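Local coordinates for periplasmic binding protein (Veillonella parvula, PDB 4OVK) that probably serves as the solute-binding component of an ABC importer, capturing its substrate in the periplasm for delivery to the membrane transporter, at residues S51-V56 with A75-N80; K180-Q185 with M227-D232; K168-S173 with D299-Y304; N282-L287 with Q312-F317. All blocks are in the same frame, centred on the assembly; numbering follows the deposited sequence.

Contact 1 (S51-V56 with A75-N80); sequences SDKKIV and APDLEN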
loop_
_atom_site.group_PDB
_atom_site.type_symbol
_atom_site.label_atom_id
_atom_site.label_comp_id
_atom_site.label_asym_id
_atom_site.label_seq_id
_atom_site.Cartn_x
_atom_site.Cartn_y
_atom_site.Cartn_z
ATOM N N SER A 51 16.771 -0.760 -4.466
ATOM C CA SER A 51 17.268 -1.728 -5.424
ATOM C C SER A 51 16.545 -3.045 -5.235
ATOM O O SER A 51 16.154 -3.386 -4.122
ATOM C CB SER A 51 18.779 -1.935 -5.212
ATOM O OG SER A 51 19.268 -3.018 -5.956
ATOM N N ASP A 52 16.380 -3.780 -6.328
ATOM C CA ASP A 52 15.852 -5.139 -6.272
ATOM C C ASP A 52 16.948 -6.194 -6.253
ATOM O O ASP A 52 16.633 -7.381 -6.255
ATOM C CB ASP A 52 14.935 -5.408 -7.473
ATOM C CG ASP A 52 15.677 -5.387 -8.818
ATOM O OD1 ASP A 52 16.878 -5.050 -8.893
ATOM O OD2 ASP A 52 15.054 -5.735 -9.822
ATOM N N LYS A 53 18.213 -5.772 -6.217
ATOM C CA LYS A 53 19.335 -6.679 -6.484
ATOM C C LYS A 53 19.476 -7.845 -5.506
ATOM O O LYS A 53 20.004 -8.876 -5.889
ATOM C CB LYS A 53 20.670 -5.911 -6.575
ATOM C CG LYS A 53 20.741 -4.891 -7.720
ATOM C CD LYS A 53 20.935 -5.526 -9.090
ATOM C CE LYS A 53 21.143 -4.458 -10.157
ATOM N NZ LYS A 53 20.918 -4.961 -11.545
ATOM N N LYS A 54 19.021 -7.690 -4.260
ATOM C CA LYS A 54 19.174 -8.744 -3.249
ATOM C C LYS A 54 17.955 -9.644 -3.079
ATOM O O LYS A 54 17.974 -10.558 -2.261
ATOM C CB LYS A 54 19.557 -8.122 -1.902
ATOM C CG LYS A 54 20.897 -7.404 -1.935
ATOM C CD LYS A 54 21.357 -6.914 -0.573
ATOM C CE LYS A 54 22.842 -6.547 -0.584
ATOM N NZ LYS A 54 23.374 -6.237 0.780
ATOM N N ILE A 55 16.889 -9.389 -3.850
ATOM C CA ILE A 55 15.648 -10.108 -3.680
ATOM C C ILE A 55 15.712 -11.393 -4.484
ATOM O O ILE A 55 15.972 -11.365 -5.671
ATOM C CB ILE A 55 14.438 -9.260 -4.115
ATOM C CG1 ILE A 55 14.369 -7.986 -3.267
ATOM C CG2 ILE A 55 13.151 -10.074 -3.987
ATOM C CD1 ILE A 55 13.287 -7.012 -3.689
ATOM N N VAL A 56 15.511 -12.522 -3.826
ATOM C CA VAL A 56 15.588 -13.835 -4.508
ATOM C C VAL A 56 14.305 -14.656 -4.436
ATOM O O VAL A 56 14.216 -15.711 -5.048
ATOM C CB VAL A 56 16.754 -14.697 -3.979
ATOM C CG1 VAL A 56 18.074 -13.956 -4.165
ATOM C CG2 VAL A 56 16.547 -15.105 -2.521
ATOM N N ALA A 75 12.248 -1.957 -11.582
ATOM C CA ALA A 75 12.982 -3.155 -11.194
ATOM C C ALA A 75 12.809 -4.274 -12.226
ATOM O O ALA A 75 12.211 -5.308 -11.926
ATOM C CB ALA A 75 12.502 -3.602 -9.821
ATOM N N PRO A 76 13.333 -4.067 -13.450
ATOM C CA PRO A 76 13.189 -5.062 -14.515
ATOM C C PRO A 76 13.715 -6.457 -14.138
ATOM O O PRO A 76 13.164 -7.458 -14.588
ATOM C CB PRO A 76 13.971 -4.447 -15.699
ATOM C CG PRO A 76 14.806 -3.361 -15.116
ATOM C CD PRO A 76 14.038 -2.857 -13.928
ATOM N N ASP A 77 14.738 -6.530 -13.293
ATOM C CA ASP A 77 15.343 -7.829 -12.947
ATOM C C ASP A 77 14.419 -8.760 -12.136
ATOM O O ASP A 77 14.598 -9.979 -12.170
ATOM C CB ASP A 77 16.659 -7.639 -12.187
ATOM C CG ASP A 77 17.722 -6.922 -12.998
ATOM O OD1 ASP A 77 17.538 -6.695 -14.218
ATOM O OD2 ASP A 77 18.748 -6.567 -12.390
ATOM N N LEU A 78 13.436 -8.210 -11.421
ATOM C CA LEU A 78 12.500 -9.041 -10.633
ATOM C C LEU A 78 11.662 -9.968 -11.493
ATOM O O LEU A 78 11.114 -10.945 -10.985
ATOM C CB LEU A 78 11.546 -8.196 -9.779
ATOM C CG LEU A 78 11.980 -7.659 -8.437
ATOM C CD1 LEU A 78 10.848 -6.893 -7.767
ATOM C CD2 LEU A 78 12.460 -8.771 -7.528
ATOM N N GLU A 79 11.548 -9.675 -12.786
ATOM C CA GLU A 79 10.877 -10.586 -13.708
ATOM C C GLU A 79 11.358 -12.030 -13.552
ATOM O O GLU A 79 10.581 -12.968 -13.703
ATOM C CB GLU A 79 11.091 -10.144 -15.159
ATOM C CG GLU A 79 10.345 -10.993 -16.174
ATOM C CD GLU A 79 8.848 -10.970 -15.944
ATOM O OE1 GLU A 79 8.331 -9.913 -15.545
ATOM O OE2 GLU A 79 8.184 -12.002 -16.155
ATOM N N ASN A 80 12.643 -12.207 -13.265
ATOM C CA ASN A 80 13.228 -13.545 -13.227
ATOM C C ASN A 80 13.394 -14.110 -11.830
ATOM O O ASN A 80 14.040 -15.139 -11.660
ATOM C CB ASN A 80 14.584 -13.524 -13.909
ATOM C CG ASN A 80 14.502 -12.958 -15.292
ATOM O OD1 ASN A 80 13.706 -13.414 -16.106
ATOM N ND2 ASN A 80 15.292 -11.931 -15.557
HETATM O O HOH W 1 16.194 -4.404 -11.931
#
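The side chains of D52 and K53 both turn to the short 3-10 segment 76-79: K53 meets the carboxylate of D77, and D52 reaches the D77 backbone N-H through a water. D52 and K53 belong to a type I beta turn, D52 to I55, that leads into strand 55-57 at the border of a parallel sheet. D52 OD2 accepts a hydrogen bond from the water at 2.7 Å, and this water in turn accepts from D77 N at 2.9 Å. The same OD2 lies 3.3 Å from A75 CB. Next to this bridge K53 NZ forms a salt bridge with D77 OD2 at 2.8 Å, meeting the oxygen nearly in line with its C-O bond. The side chains of D52 and D77 cross at about a right angle, but their carboxylate planes are only 23° apart; D52 OD1 is 4.2 Å from D77 OD2, and the lysine charge probably eases their repulsion. Beneath the polar layer D52 CB rests 3.8 Å from L78 CG. I55 CG2 meets L78 CD2 at 3.8 Å, two branched apolar side chains that suit a buried place. An alanine in place of D52 would probably leave the bridging water without its acceptor and D77 N more loosely served. K53 CB points away from D77, but the bend at chi2 of K53 (-75°) turns CD back, letting the chain's end come to the carboxylate. Helix 41-49 backs the site, with Y46 against D52 and A75. Ahead of the turn S51 forms an ST turn, its OG accepting from K53 N at 3.0 Å with an N-H...O angle of 162°.

Contact 2 (K180-Q185 with M227-D232); sequences KVLYLQ and MTWDPD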
loop_
_atom_site.group_PDB
_atom_site.type_symbol
_atom_site.label_atom_id
_atom_site.label_comp_id
_atom_site.label_asym_id
_atom_site.label_seq_id
_atom_site.Cartn_x
_atom_site.Cartn_y
_atom_site.Cartn_z
ATOM N N LYS A 180 -19.121 13.621 2.327
ATOM C CA LYS A 180 -19.336 12.203 2.588
ATOM C C LYS A 180 -18.649 11.362 1.512
ATOM O O LYS A 180 -18.910 11.532 0.320
ATOM C CB LYS A 180 -20.825 11.889 2.634
ATOM C CG LYS A 180 -21.131 10.490 3.146
ATOM C CD LYS A 180 -22.626 10.207 3.202
ATOM C CE LYS A 180 -23.356 11.132 4.161
ATOM N NZ LYS A 180 -24.713 10.603 4.446
ATOM N N VAL A 181 -17.780 10.453 1.953
ATOM C CA VAL A 181 -16.901 9.699 1.053
ATOM C C VAL A 181 -17.155 8.209 1.198
ATOM O O VAL A 181 -17.197 7.688 2.328
ATOM C CB VAL A 181 -15.402 9.964 1.344
ATOM C CG1 VAL A 181 -14.523 9.266 0.315
ATOM C CG2 VAL A 181 -15.101 11.463 1.394
ATOM N N LEU A 182 -17.317 7.544 0.051
ATOM C CA LEU A 182 -17.492 6.092 -0.034
ATOM C C LEU A 182 -16.256 5.503 -0.717
ATOM O O LEU A 182 -15.859 5.963 -1.797
ATOM C CB LEU A 182 -18.719 5.753 -0.874
ATOM C CG LEU A 182 -19.035 4.257 -0.989
ATOM C CD1 LEU A 182 -19.458 3.705 0.365
ATOM C CD2 LEU A 182 -20.112 4.025 -2.032
ATOM N N TYR A 183 -15.644 4.498 -0.091
ATOM C CA TYR A 183 -14.536 3.781 -0.705
ATOM C C TYR A 183 -15.096 2.452 -1.221
ATOM O O TYR A 183 -15.388 1.545 -0.445
ATOM C CB TYR A 183 -13.399 3.588 0.307
ATOM C CG TYR A 183 -11.988 3.564 -0.288
ATOM C CD1 TYR A 183 -11.600 2.578 -1.176
ATOM C CD2 TYR A 183 -11.048 4.533 0.052
ATOM C CE1 TYR A 183 -10.310 2.545 -1.702
ATOM C CE2 TYR A 183 -9.767 4.524 -0.479
ATOM C CZ TYR A 183 -9.398 3.520 -1.347
ATOM O OH TYR A 183 -8.116 3.495 -1.856
ATOM N N LEU A 184 -15.313 2.390 -2.532
ATOM C CA LEU A 184 -15.926 1.242 -3.189
ATOM C C LEU A 184 -14.837 0.293 -3.687
ATOM O O LEU A 184 -13.952 0.702 -4.442
ATOM C CB LEU A 184 -16.827 1.732 -4.349
ATOM C CG LEU A 184 -17.582 0.688 -5.187
ATOM C CD1 LEU A 184 -18.599 -0.101 -4.363
ATOM C CD2 LEU A 184 -18.283 1.371 -6.363
ATOM N N GLN A 185 -14.882 -0.969 -3.246
ATOM C CA GLN A 185 -13.843 -1.930 -3.624
ATOM C C GLN A 185 -13.967 -2.433 -5.057
ATOM O O GLN A 185 -12.953 -2.592 -5.758
ATOM C CB GLN A 185 -13.829 -3.153 -2.705
ATOM C CG GLN A 185 -12.489 -3.897 -2.772
ATOM C CD GLN A 185 -12.421 -5.154 -1.917
ATOM O OE1 GLN A 185 -11.340 -5.581 -1.510
ATOM N NE2 GLN A 185 -13.566 -5.762 -1.659
HETATM N N MSE A 227 -27.662 4.441 -1.835
HETATM C CA MSE A 227 -28.554 5.517 -2.278
HETATM C C MSE A 227 -28.921 6.394 -1.100
HETATM O O MSE A 227 -28.925 7.622 -1.209
HETATM C CB MSE A 227 -29.787 4.938 -2.973
HETATM C CG MSE A 227 -29.420 4.323 -4.325
HETATM SE SE MSE A 227 -30.947 3.329 -5.088
HETATM C CE MSE A 227 -32.082 4.873 -5.564
ATOM N N THR A 228 -29.193 5.771 0.041
ATOM C CA THR A 228 -29.519 6.499 1.270
ATOM C C THR A 228 -28.350 7.373 1.755
ATOM O O THR A 228 -28.544 8.558 2.072
ATOM C CB THR A 228 -29.954 5.512 2.376
ATOM O OG1 THR A 228 -31.138 4.830 1.951
ATOM C CG2 THR A 228 -30.234 6.222 3.693
ATOM N N TRP A 229 -27.146 6.798 1.800
ATOM C CA TRP A 229 -25.945 7.547 2.196
ATOM C C TRP A 229 -25.745 8.744 1.271
ATOM O O TRP A 229 -25.474 9.849 1.734
ATOM C CB TRP A 229 -24.684 6.668 2.163
ATOM C CG TRP A 229 -24.692 5.502 3.116
ATOM C CD1 TRP A 229 -25.416 5.380 4.263
ATOM C CD2 TRP A 229 -23.916 4.303 3.003
ATOM N NE1 TRP A 229 -25.157 4.171 4.865
ATOM C CE2 TRP A 229 -24.233 3.493 4.117
ATOM C CE3 TRP A 229 -22.985 3.833 2.070
ATOM C CZ2 TRP A 229 -23.657 2.240 4.318
ATOM C CZ3 TRP A 229 -22.406 2.588 2.273
ATOM C CH2 TRP A 229 -22.745 1.807 3.388
ATOM N N ASP A 230 -25.888 8.505 -0.034
ATOM C CA ASP A 230 -25.724 9.543 -1.060
ATOM C C ASP A 230 -24.363 10.256 -0.939
ATOM O O ASP A 230 -24.297 11.464 -0.679
ATOM C CB ASP A 230 -26.890 10.549 -0.995
ATOM C CG ASP A 230 -27.090 11.305 -2.301
ATOM O OD1 ASP A 230 -26.428 10.967 -3.305
ATOM O OD2 ASP A 230 -27.931 12.230 -2.337
ATOM N N PRO A 231 -23.266 9.504 -1.121
ATOM C CA PRO A 231 -21.948 10.100 -0.944
ATOM C C PRO A 231 -21.664 11.222 -1.945
ATOM O O PRO A 231 -22.176 11.200 -3.083
ATOM C CB PRO A 231 -20.992 8.913 -1.139
ATOM C CG PRO A 231 -21.752 7.946 -1.966
ATOM C CD PRO A 231 -23.178 8.093 -1.545
ATOM N N ASP A 232 -20.898 12.207 -1.484
ATOM C CA ASP A 232 -20.408 13.328 -2.311
ATOM C C ASP A 232 -19.206 12.943 -3.180
ATOM O O ASP A 232 -18.996 13.507 -4.267
ATOM C CB ASP A 232 -20.007 14.499 -1.409
ATOM C CG ASP A 232 -21.157 14.994 -0.535
ATOM O OD1 ASP A 232 -22.130 15.558 -1.090
ATOM O OD2 ASP A 232 -21.084 14.823 0.710
#
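K180 and L182 face the turn that follows helix 223-229, within the crossover from strand 208-209 over strand 180-184 to strand 233-236 of a parallel sheet. The tight part is at the foot of the strand. K180 N donates to D232 OD2 at 2.8 Å, nearly straight (170°) on the carboxylate's anti lone pair, while D232 N returns a weak bond to K180 O. P231, which has no N-H to satisfy, fills the next place: its CG packs 3.9 Å from L182 CB. Above it L182 CD1 approaches W229 CZ3 at 3.7 Å, the leucine crossing the indole at about a right angle. Against the buried L182 and P231 stands a more solvent-facing margin, where D230 and the end of the K180 side chain lie. D230, with positive phi (54°) at the helix end, accepts from K261 N through OD1. A long lysine suits this margin, its charge probably favoured by the partial negative charge of the helix C-terminus. K180 CG is anti to the backbone N (chi1 -170°), and the chain bends at chi3, bringing CE round with CD already 3.2 Å from W229 O. K180 NZ donates to W229 O at 2.9 Å, in the carbonyl plane and on a lone pair.

Contact 3 (K168-S173 with D299-Y304); sequences KQKNAS and DTFNDY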
loop_
_atom_site.group_PDB
_atom_site.type_symbol
_atom_site.label_atom_id
_atom_site.label_comp_id
_atom_site.label_asym_id
_atom_site.label_seq_id
_atom_site.Cartn_x
_atom_site.Cartn_y
_atom_site.Cartn_z
ATOM N N LYS A 168 -1.741 15.686 11.344
ATOM C CA LYS A 168 -2.272 15.937 12.691
ATOM C C LYS A 168 -2.431 17.429 12.919
ATOM O O LYS A 168 -3.392 17.863 13.558
ATOM C CB LYS A 168 -1.388 15.349 13.799
ATOM C CG LYS A 168 -1.253 13.832 13.773
ATOM C CD LYS A 168 -2.527 13.110 14.180
ATOM C CE LYS A 168 -2.615 12.924 15.682
ATOM N NZ LYS A 168 -3.942 12.396 16.106
ATOM N N GLN A 169 -1.496 18.220 12.394
ATOM C CA GLN A 169 -1.491 19.651 12.673
ATOM C C GLN A 169 -2.619 20.294 11.878
ATOM O O GLN A 169 -3.328 21.119 12.393
ATOM C CB GLN A 169 -0.141 20.282 12.321
ATOM C CG GLN A 169 0.074 21.687 12.876
ATOM C CD GLN A 169 -0.572 22.777 12.033
ATOM O OE1 GLN A 169 -0.680 22.662 10.804
ATOM N NE2 GLN A 169 -1.003 23.845 12.692
ATOM N N LYS A 170 -2.796 19.883 10.627
ATOM C CA LYS A 170 -3.920 20.388 9.839
ATOM C C LYS A 170 -5.256 20.051 10.506
ATOM O O LYS A 170 -6.204 20.831 10.432
ATOM C CB LYS A 170 -3.877 19.848 8.411
ATOM C CG LYS A 170 -2.736 20.404 7.577
ATOM C CD LYS A 170 -2.922 21.876 7.249
ATOM C CE LYS A 170 -1.766 22.386 6.401
ATOM N NZ LYS A 170 -1.983 23.792 5.981
ATOM N N ASN A 171 -5.327 18.891 11.148
ATOM C CA ASN A 171 -6.490 18.511 11.947
ATOM C C ASN A 171 -7.824 18.656 11.202
ATOM O O ASN A 171 -8.799 19.184 11.746
ATOM C CB ASN A 171 -6.508 19.330 13.245
ATOM C CG ASN A 171 -7.408 18.728 14.311
ATOM O OD1 ASN A 171 -7.698 17.532 14.305
ATOM N ND2 ASN A 171 -7.862 19.561 15.225
ATOM N N ALA A 172 -7.861 18.142 9.972
ATOM C CA ALA A 172 -9.040 18.264 9.102
ATOM C C ALA A 172 -10.256 17.504 9.630
ATOM O O ALA A 172 -11.373 17.795 9.245
ATOM C CB ALA A 172 -8.702 17.790 7.691
ATOM N N SER A 173 -10.046 16.526 10.515
ATOM C CA SER A 173 -11.172 15.770 11.063
ATOM C C SER A 173 -12.057 16.639 11.941
ATOM O O SER A 173 -13.200 16.278 12.217
ATOM C CB SER A 173 -10.685 14.560 11.859
ATOM O OG SER A 173 -9.856 14.969 12.916
ATOM N N ASP A 299 -8.957 23.290 0.182
ATOM C CA ASP A 299 -8.675 24.588 0.785
ATOM C C ASP A 299 -7.761 24.473 2.009
ATOM O O ASP A 299 -7.021 25.404 2.312
ATOM C CB ASP A 299 -9.978 25.332 1.139
ATOM C CG ASP A 299 -10.748 25.809 -0.100
ATOM O OD1 ASP A 299 -10.210 25.717 -1.227
ATOM O OD2 ASP A 299 -11.892 26.300 0.055
ATOM N N THR A 300 -7.821 23.333 2.695
ATOM C CA THR A 300 -6.945 23.031 3.824
ATOM C C THR A 300 -5.571 22.544 3.335
ATOM O O THR A 300 -4.519 23.006 3.799
ATOM C CB THR A 300 -7.598 21.950 4.714
ATOM O OG1 THR A 300 -8.814 22.466 5.281
ATOM C CG2 THR A 300 -6.663 21.505 5.836
ATOM N N PHE A 301 -5.585 21.612 2.391
ATOM C CA PHE A 301 -4.358 20.970 1.926
ATOM C C PHE A 301 -3.835 21.673 0.664
ATOM O O PHE A 301 -3.746 21.092 -0.413
ATOM C CB PHE A 301 -4.633 19.485 1.711
ATOM C CG PHE A 301 -5.048 18.773 2.978
ATOM C CD1 PHE A 301 -4.149 18.622 4.023
ATOM C CD2 PHE A 301 -6.341 18.299 3.144
ATOM C CE1 PHE A 301 -4.518 17.980 5.188
ATOM C CE2 PHE A 301 -6.718 17.662 4.314
ATOM C CZ PHE A 301 -5.808 17.505 5.338
ATOM N N ASN A 302 -3.476 22.940 0.823
ATOM C CA ASN A 302 -3.152 23.806 -0.315
ATOM C C ASN A 302 -1.713 24.282 -0.327
ATOM O O ASN A 302 -1.392 25.273 -0.991
ATOM C CB ASN A 302 -4.069 25.038 -0.300
ATOM C CG ASN A 302 -3.885 25.885 0.951
ATOM O OD1 ASN A 302 -3.161 25.507 1.880
ATOM N ND2 ASN A 302 -4.527 27.035 0.979
ATOM N N ASP A 303 -0.845 23.589 0.400
ATOM C CA ASP A 303 0.533 24.044 0.578
ATOM C C ASP A 303 1.561 22.998 0.143
ATOM O O ASP A 303 2.712 23.006 0.602
ATOM C CB ASP A 303 0.754 24.496 2.026
ATOM C CG ASP A 303 0.292 23.475 3.042
ATOM O OD1 ASP A 303 -0.039 22.336 2.661
ATOM O OD2 ASP A 303 0.251 23.816 4.235
ATOM N N TYR A 304 1.131 22.118 -0.762
ATOM C CA TYR A 304 2.012 21.181 -1.453
ATOM C C TYR A 304 1.506 20.916 -2.861
ATOM O O TYR A 304 0.324 21.140 -3.173
ATOM C CB TYR A 304 2.141 19.853 -0.698
ATOM C CG TYR A 304 0.845 19.116 -0.486
ATOM C CD1 TYR A 304 0.325 18.270 -1.462
ATOM C CD2 TYR A 304 0.132 19.254 0.704
ATOM C CE1 TYR A 304 -0.873 17.596 -1.269
ATOM C CE2 TYR A 304 -1.057 18.570 0.910
ATOM C CZ TYR A 304 -1.558 17.743 -0.079
ATOM O OH TYR A 304 -2.735 17.060 0.136
HETATM O O HOH W 2 -4.397 25.066 5.701
#
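A salt bridge from K170 to D303, with an apolar seam beside it around F301, joins the last turn of helix 150-170 to the loop between helices 285-296 and 306-318. The two charged chains reach toward each other tip to tip, K170 NZ standing 2.8 Å from D303 OD2. The ammonium comes from above the carboxylate plane, 42° out of it. D303 has a second partner, since its OD1 is bonded to Y166 OH one turn earlier on the helix. K170 NZ also makes a weak bond to T300 O and donates to a water at 2.7 Å; that water donates to T300 O at 2.8 Å. Helix 150-170 probably spans the two lobes, as the single connecting helix does in the helical-backbone (class III) periplasmic binding proteins, and here it meets an inverse gamma turn centred on F301, which probably helps to set the ring there. K170 and F301 slide past each other in opposite directions, K170 CB lying 3.8 Å from F301 CE1. A172, small enough to sit close, places CB 3.7 Å from F301 CZ. T300 CG2, anti to its own backbone N, lies 3.9 Å above the ring plane, over the centre of one face of F301.

Contact 4 (N282-L287 with Q312-F317); sequences NVETPL and QFYNTF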
loop_
_atom_site.group_PDB
_atom_site.type_symbol
_atom_site.label_atom_id
_atom_site.label_comp_id
_atom_site.label_asym_id
_atom_site.label_seq_id
_atom_site.Cartn_x
_atom_site.Cartn_y
_atom_site.Cartn_z
ATOM N N ASN A 282 1.510 1.058 3.113
ATOM C CA ASN A 282 2.685 0.803 2.269
ATOM C C ASN A 282 3.691 1.974 2.361
ATOM O O ASN A 282 3.446 2.967 3.035
ATOM C CB ASN A 282 2.248 0.582 0.812
ATOM C CG ASN A 282 1.853 1.856 0.125
ATOM O OD1 ASN A 282 2.672 2.465 -0.555
ATOM N ND2 ASN A 282 0.593 2.284 0.308
ATOM N N VAL A 283 4.816 1.860 1.673
ATOM C CA VAL A 283 5.902 2.831 1.796
ATOM C C VAL A 283 5.520 4.226 1.215
ATOM O O VAL A 283 6.010 5.266 1.648
ATOM C CB VAL A 283 7.199 2.242 1.181
ATOM C CG1 VAL A 283 7.300 2.511 -0.315
ATOM C CG2 VAL A 283 8.412 2.763 1.905
ATOM N N GLU A 284 4.594 4.230 0.276
ATOM C CA GLU A 284 4.119 5.453 -0.375
ATOM C C GLU A 284 2.809 6.021 0.235
ATOM O O GLU A 284 2.232 6.967 -0.297
ATOM C CB GLU A 284 3.957 5.176 -1.864
ATOM C CG GLU A 284 5.278 4.785 -2.519
ATOM C CD GLU A 284 5.165 4.317 -3.955
ATOM O OE1 GLU A 284 4.069 3.931 -4.400
ATOM O OE2 GLU A 284 6.205 4.278 -4.630
ATOM N N THR A 285 2.354 5.474 1.353
ATOM C CA THR A 285 1.121 5.957 1.998
ATOM C C THR A 285 1.039 7.488 2.179
ATOM O O THR A 285 -0.030 8.061 1.947
ATOM C CB THR A 285 0.847 5.239 3.328
ATOM O OG1 THR A 285 0.566 3.859 3.067
ATOM C CG2 THR A 285 -0.345 5.857 4.062
ATOM N N PRO A 286 2.139 8.151 2.561
ATOM C CA PRO A 286 2.039 9.619 2.655
ATOM C C PRO A 286 1.607 10.314 1.352
ATOM O O PRO A 286 0.964 11.376 1.401
ATOM C CB PRO A 286 3.459 10.041 3.048
ATOM C CG PRO A 286 3.983 8.888 3.796
ATOM C CD PRO A 286 3.429 7.667 3.104
ATOM N N LEU A 287 1.959 9.733 0.207
ATOM C CA LEU A 287 1.543 10.282 -1.089
ATOM C C LEU A 287 0.041 10.059 -1.324
ATOM O O LEU A 287 -0.667 10.931 -1.850
ATOM C CB LEU A 287 2.377 9.686 -2.225
ATOM C CG LEU A 287 3.868 10.016 -2.112
ATOM C CD1 LEU A 287 4.678 9.108 -3.002
ATOM C CD2 LEU A 287 4.171 11.493 -2.426
ATOM N N GLN A 312 9.911 13.844 -6.232
ATOM C CA GLN A 312 10.954 13.912 -5.214
ATOM C C GLN A 312 11.142 12.558 -4.536
ATOM O O GLN A 312 12.284 12.122 -4.360
ATOM C CB GLN A 312 10.635 14.975 -4.170
ATOM C CG GLN A 312 11.657 15.087 -3.056
ATOM C CD GLN A 312 11.184 16.014 -1.944
ATOM O OE1 GLN A 312 10.291 15.675 -1.155
ATOM N NE2 GLN A 312 11.778 17.182 -1.876
ATOM N N PHE A 313 10.037 11.919 -4.168
ATOM C CA PHE A 313 10.085 10.613 -3.493
ATOM C C PHE A 313 10.779 9.558 -4.381
ATOM O O PHE A 313 11.709 8.879 -3.934
ATOM C CB PHE A 313 8.682 10.163 -3.118
ATOM C CG PHE A 313 8.647 8.943 -2.231
ATOM C CD1 PHE A 313 8.753 7.666 -2.770
ATOM C CD2 PHE A 313 8.504 9.077 -0.861
ATOM C CE1 PHE A 313 8.695 6.545 -1.949
ATOM C CE2 PHE A 313 8.472 7.967 -0.041
ATOM C CZ PHE A 313 8.582 6.704 -0.587
ATOM N N TYR A 314 10.363 9.458 -5.645
ATOM C CA TYR A 314 10.941 8.469 -6.576
ATOM C C TYR A 314 12.420 8.761 -6.826
ATOM O O TYR A 314 13.245 7.860 -6.868
ATOM C CB TYR A 314 10.128 8.404 -7.892
ATOM C CG TYR A 314 8.937 7.467 -7.771
ATOM C CD1 TYR A 314 7.986 7.638 -6.762
ATOM C CD2 TYR A 314 8.765 6.412 -8.648
ATOM C CE1 TYR A 314 6.941 6.757 -6.602
ATOM C CE2 TYR A 314 7.718 5.507 -8.492
ATOM C CZ TYR A 314 6.805 5.685 -7.480
ATOM O OH TYR A 314 5.776 4.786 -7.306
ATOM N N ASN A 315 12.766 10.036 -6.979
ATOM C CA ASN A 315 14.172 10.412 -7.167
ATOM C C ASN A 315 15.028 10.072 -5.938
ATOM O O ASN A 315 16.130 9.505 -6.063
ATOM C CB ASN A 315 14.304 11.909 -7.502
ATOM C CG ASN A 315 15.750 12.354 -7.531
ATOM O OD1 ASN A 315 16.297 12.828 -6.530
ATOM N ND2 ASN A 315 16.395 12.153 -8.668
ATOM N N THR A 316 14.521 10.403 -4.757
ATOM C CA THR A 316 15.304 10.261 -3.512
ATOM C C THR A 316 15.505 8.799 -3.145
ATOM O O THR A 316 16.634 8.361 -2.854
ATOM C CB THR A 316 14.607 11.006 -2.357
ATOM O OG1 THR A 316 14.599 12.410 -2.638
ATOM C CG2 THR A 316 15.316 10.782 -1.016
ATOM N N PHE A 317 14.430 8.040 -3.188
ATOM C CA PHE A 317 14.455 6.682 -2.664
ATOM C C PHE A 317 14.726 5.599 -3.711
ATOM O O PHE A 317 15.345 4.567 -3.394
ATOM C CB PHE A 317 13.176 6.413 -1.862
ATOM C CG PHE A 317 13.054 7.286 -0.648
ATOM C CD1 PHE A 317 13.977 7.185 0.395
ATOM C CD2 PHE A 317 12.048 8.223 -0.547
ATOM C CE1 PHE A 317 13.886 8.001 1.506
ATOM C CE2 PHE A 317 11.941 9.031 0.574
ATOM C CZ PHE A 317 12.857 8.916 1.608
#
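F313 and E284, with L287 beside them, carry most of this buried contact between the start of helix 285-296 and helix 306-318. F313's CB points toward the facing segment, and CG, anti to the backbone N (chi1 -171°), carries the ring on from there. L287 CD1 lies over one face of the ring, 4.0 Å from F313 CG. At the far end F313 CZ comes 3.7 Å from V283 O, a carbonyl satisfied by H160 NE2, and F313 CE1 lies 3.9 Å from E284 CG. A flat, wide ring suits this place, because it touches leucine, glutamate and backbone together. E284 then extends past F313 to a cluster of donors. Its OE2 takes a weak bond from Y314 OH at 2.8 Å and is also bonded to Y318 OH, while OE1 accepts from W278 NE1 and I275 N; four bonds thus hold the carboxylate and would probably stabilise its buried charge. A leucine in place of E284 would probably leave the two tyrosine hydroxyls, the indole N-H and I275 N without their shared mate. Ahead of the helix, an Asx turn in which N282 OD1 accepts from E284 N at 2.7 Å helps fix where the glutamate starts. Helix 150-170 packs alongside, Y159 meeting F313 edge-to-face and touching L287, H160 and S163 lying against P286, and helix 133-147 brings I140 onto V283.

Overall arrangement
Contact 1 lies by the first parallel sheet, in the N-terminal lobe, and contact 2 in the second, with centres 40 Å apart on opposite sides of the chain's centre. Contact 4 occupies the middle ground, its centre 19 Å from those of contacts 1 and 3 and 29 Å from contact 2. Helix 150-170 provides the continuity: it packs against contact 4, ends in contact 3 and is followed by strand 180-184 of contact 2. Along the chain contact 1 closes first, contact 2 falls between the two segments of contact 3, and the segments of contacts 3 and 4 alternate. The returning C-terminal segments thus pack against helix 150-170, the probable link between the lobes, an arrangement consistent with limited hinge motion.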